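Local coordinates for virulence sensor protein BvgS (Bordetella pertussis, PDB 6ZJ8) that probably acts as a sensor histidine kinase in virulence control, its PAS domain, the part modelled here, taking part in signal transduction to the kinase, at residues P36-D41 and E86-R91. Numbering follows the deposited sequence.
Sequences PIYVRD and EFLLTR
Leu-89 O is gripped across the contact by one weak hydrogen bond, from Arg-40 NH2 at 3.4 Å with an N-H...O angle of 134°; the carbonyl oxygen lies at the edge of the guanidinium, near its plane. The Arg-40 chain leaves strand 37-41 with CG anti to the backbone N (chi1 173°) and bends at chi3 (51°), which carries the guanidinium across Leu-88. Leu-88 CD1 sits over one face of that group, 4.1 Å from Arg-40 NH1, while Leu-88 CB lies 4.0 Å from Arg-40 NH2. In the PAS fold, whose antiparallel sheet has strand order 2-1-5-4-3, strand 37-41 is the first in the chain and lies between 46-49 and 128-137; 86-91 is the end of helix 79-87 and the chain just after it, packed against one side of the sheet. Leu-88, the first residue to leave helical geometry, turns its other methyl to Tyr-38: Leu-88 CD2 stands 3.6 Å from the ring centroid, a CH-pi contact over the face, displaced toward the rim. The tyrosine also touches Ile-131 on the adjacent strand 128-137 and Thr-118 on strand 110-122 beyond it, and Arg-40 shares Met-46 with it.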
loop_
_atom_site.group_PDB
_atom_site.type_symbol
_atom_site.label_atom_id
_atom_site.label_comp_id
_atom_site.label_asym_id
_atom_site.label_seq_id
_atom_site.Cartn_x
_atom_site.Cartn_y
_atom_site.Cartn_z
ATOM N N PRO A 36 2.665 -0.771 4.418
ATOM C CA PRO A 36 1.775 -1.308 3.380
ATOM C C PRO A 36 2.502 -1.522 2.062
ATOM O O PRO A 36 3.260 -0.665 1.601
ATOM C CB PRO A 36 0.692 -0.232 3.256
ATOM C CG PRO A 36 0.643 0.394 4.603
ATOM C CD PRO A 36 2.064 0.390 5.103
ATOM N N ILE A 37 2.256 -2.680 1.453
ATOM C CA ILE A 37 2.779 -2.987 0.129
ATOM C C ILE A 37 1.742 -3.824 -0.603
ATOM O O ILE A 37 1.050 -4.648 0.003
ATOM C CB ILE A 37 4.138 -3.715 0.195
ATOM C CG1 ILE A 37 4.689 -3.919 -1.220
ATOM C CG2 ILE A 37 3.996 -5.058 0.887
ATOM C CD1 ILE A 37 6.064 -4.522 -1.256
ATOM N N TYR A 38 1.635 -3.600 -1.911
ATOM C CA TYR A 38 0.680 -4.304 -2.750
ATOM C C TYR A 38 1.318 -4.584 -4.103
ATOM O O TYR A 38 2.383 -4.057 -4.437
ATOM C CB TYR A 38 -0.606 -3.492 -2.941
ATOM C CG TYR A 38 -0.354 -2.123 -3.534
ATOM C CD1 TYR A 38 -0.294 -1.940 -4.911
ATOM C CD2 TYR A 38 -0.160 -1.017 -2.719
ATOM C CE1 TYR A 38 -0.056 -0.687 -5.457
ATOM C CE2 TYR A 38 0.079 0.235 -3.254
ATOM C CZ TYR A 38 0.133 0.394 -4.621
ATOM O OH TYR A 38 0.371 1.642 -5.149
ATOM N N VAL A 39 0.649 -5.427 -4.884
ATOM C CA VAL A 39 1.021 -5.694 -6.266
ATOM C C VAL A 39 -0.244 -5.650 -7.109
ATOM O O VAL A 39 -1.215 -6.355 -6.814
ATOM C CB VAL A 39 1.730 -7.051 -6.425
ATOM C CG1 VAL A 39 2.034 -7.315 -7.888
ATOM C CG2 VAL A 39 3.003 -7.078 -5.597
ATOM N N ARG A 40 -0.229 -4.826 -8.153
ATOM C CA ARG A 40 -1.374 -4.632 -9.032
ATOM C C ARG A 40 -0.952 -4.918 -10.465
ATOM O O ARG A 40 0.071 -4.404 -10.929
ATOM C CB ARG A 40 -1.918 -3.206 -8.896
ATOM C CG ARG A 40 -3.006 -2.852 -9.884
ATOM C CD ARG A 40 -3.855 -1.692 -9.388
ATOM N NE ARG A 40 -3.059 -0.543 -8.964
ATOM C CZ ARG A 40 -3.561 0.668 -8.732
ATOM N NH1 ARG A 40 -4.859 0.897 -8.891
ATOM N NH2 ARG A 40 -2.766 1.655 -8.347
ATOM N N ASP A 41 -1.735 -5.740 -11.162
ATOM C CA ASP A 41 -1.387 -6.134 -12.518
ATOM C C ASP A 41 -1.676 -4.992 -13.492
ATOM O O ASP A 41 -2.088 -3.895 -13.107
ATOM C CB ASP A 41 -2.134 -7.409 -12.912
ATOM C CG ASP A 41 -3.628 -7.194 -13.089
ATOM O OD1 ASP A 41 -4.113 -6.062 -12.882
ATOM O OD2 ASP A 41 -4.321 -8.169 -13.440
ATOM N N GLU A 86 -7.176 7.011 -2.440
ATOM C CA GLU A 86 -6.355 8.099 -1.919
ATOM C C GLU A 86 -4.930 7.635 -1.637
ATOM O O GLU A 86 -3.968 8.360 -1.920
ATOM C CB GLU A 86 -7.005 8.674 -0.659
ATOM C CG GLU A 86 -8.326 9.389 -0.932
ATOM C CD GLU A 86 -9.113 9.694 0.330
ATOM O OE1 GLU A 86 -10.333 9.946 0.221
ATOM O OE2 GLU A 86 -8.520 9.679 1.430
ATOM N N PHE A 87 -4.770 6.429 -1.091
ATOM C CA PHE A 87 -3.438 5.938 -0.760
ATOM C C PHE A 87 -2.663 5.476 -1.985
ATOM O O PHE A 87 -1.427 5.490 -1.971
ATOM C CB PHE A 87 -3.533 4.786 0.240
ATOM C CG PHE A 87 -3.920 5.216 1.621
ATOM C CD1 PHE A 87 -5.251 5.295 1.989
ATOM C CD2 PHE A 87 -2.951 5.541 2.555
ATOM C CE1 PHE A 87 -5.607 5.689 3.264
ATOM C CE2 PHE A 87 -3.301 5.934 3.830
ATOM C CZ PHE A 87 -4.629 6.009 4.186
ATOM N N LEU A 88 -3.358 5.056 -3.038
ATOM C CA LEU A 88 -2.699 4.574 -4.240
ATOM C C LEU A 88 -2.348 5.741 -5.155
ATOM O O LEU A 88 -2.729 6.890 -4.919
ATOM C CB LEU A 88 -3.595 3.577 -4.974
ATOM C CG LEU A 88 -4.040 2.376 -4.141
ATOM C CD1 LEU A 88 -5.153 1.638 -4.852
ATOM C CD2 LEU A 88 -2.875 1.444 -3.870
ATOM N N LEU A 89 -1.608 5.432 -6.213
ATOM C CA LEU A 89 -1.232 6.403 -7.226
ATOM C C LEU A 89 -2.015 6.142 -8.506
ATOM O O LEU A 89 -2.402 5.006 -8.798
ATOM C CB LEU A 89 0.269 6.347 -7.513
ATOM C CG LEU A 89 1.186 6.737 -6.352
ATOM C CD1 LEU A 89 2.640 6.718 -6.794
ATOM C CD2 LEU A 89 0.812 8.105 -5.801
ATOM N N THR A 90 -2.246 7.211 -9.264
ATOM C CA THR A 90 -3.003 7.102 -10.502
ATOM C C THR A 90 -2.274 6.204 -11.497
ATOM O O THR A 90 -1.049 6.043 -11.451
ATOM C CB THR A 90 -3.231 8.490 -11.107
ATOM O OG1 THR A 90 -3.679 9.391 -10.087
ATOM C CG2 THR A 90 -4.278 8.429 -12.208
ATOM N N ARG A 91 -3.045 5.609 -12.404
ATOM C CA ARG A 91 -2.520 4.670 -13.395
ATOM C C ARG A 91 -2.053 5.467 -14.608
ATOM O O ARG A 91 -2.864 5.923 -15.418
ATOM C CB ARG A 91 -3.585 3.641 -13.763
ATOM C CG ARG A 91 -3.068 2.449 -14.556
ATOM C CD ARG A 91 -4.126 1.357 -14.689
ATOM N NE ARG A 91 -5.318 1.813 -15.401
ATOM C CZ ARG A 91 -5.437 1.851 -16.726
ATOM N NH1 ARG A 91 -4.433 1.466 -17.503
ATOM N NH2 ARG A 91 -6.565 2.281 -17.275
#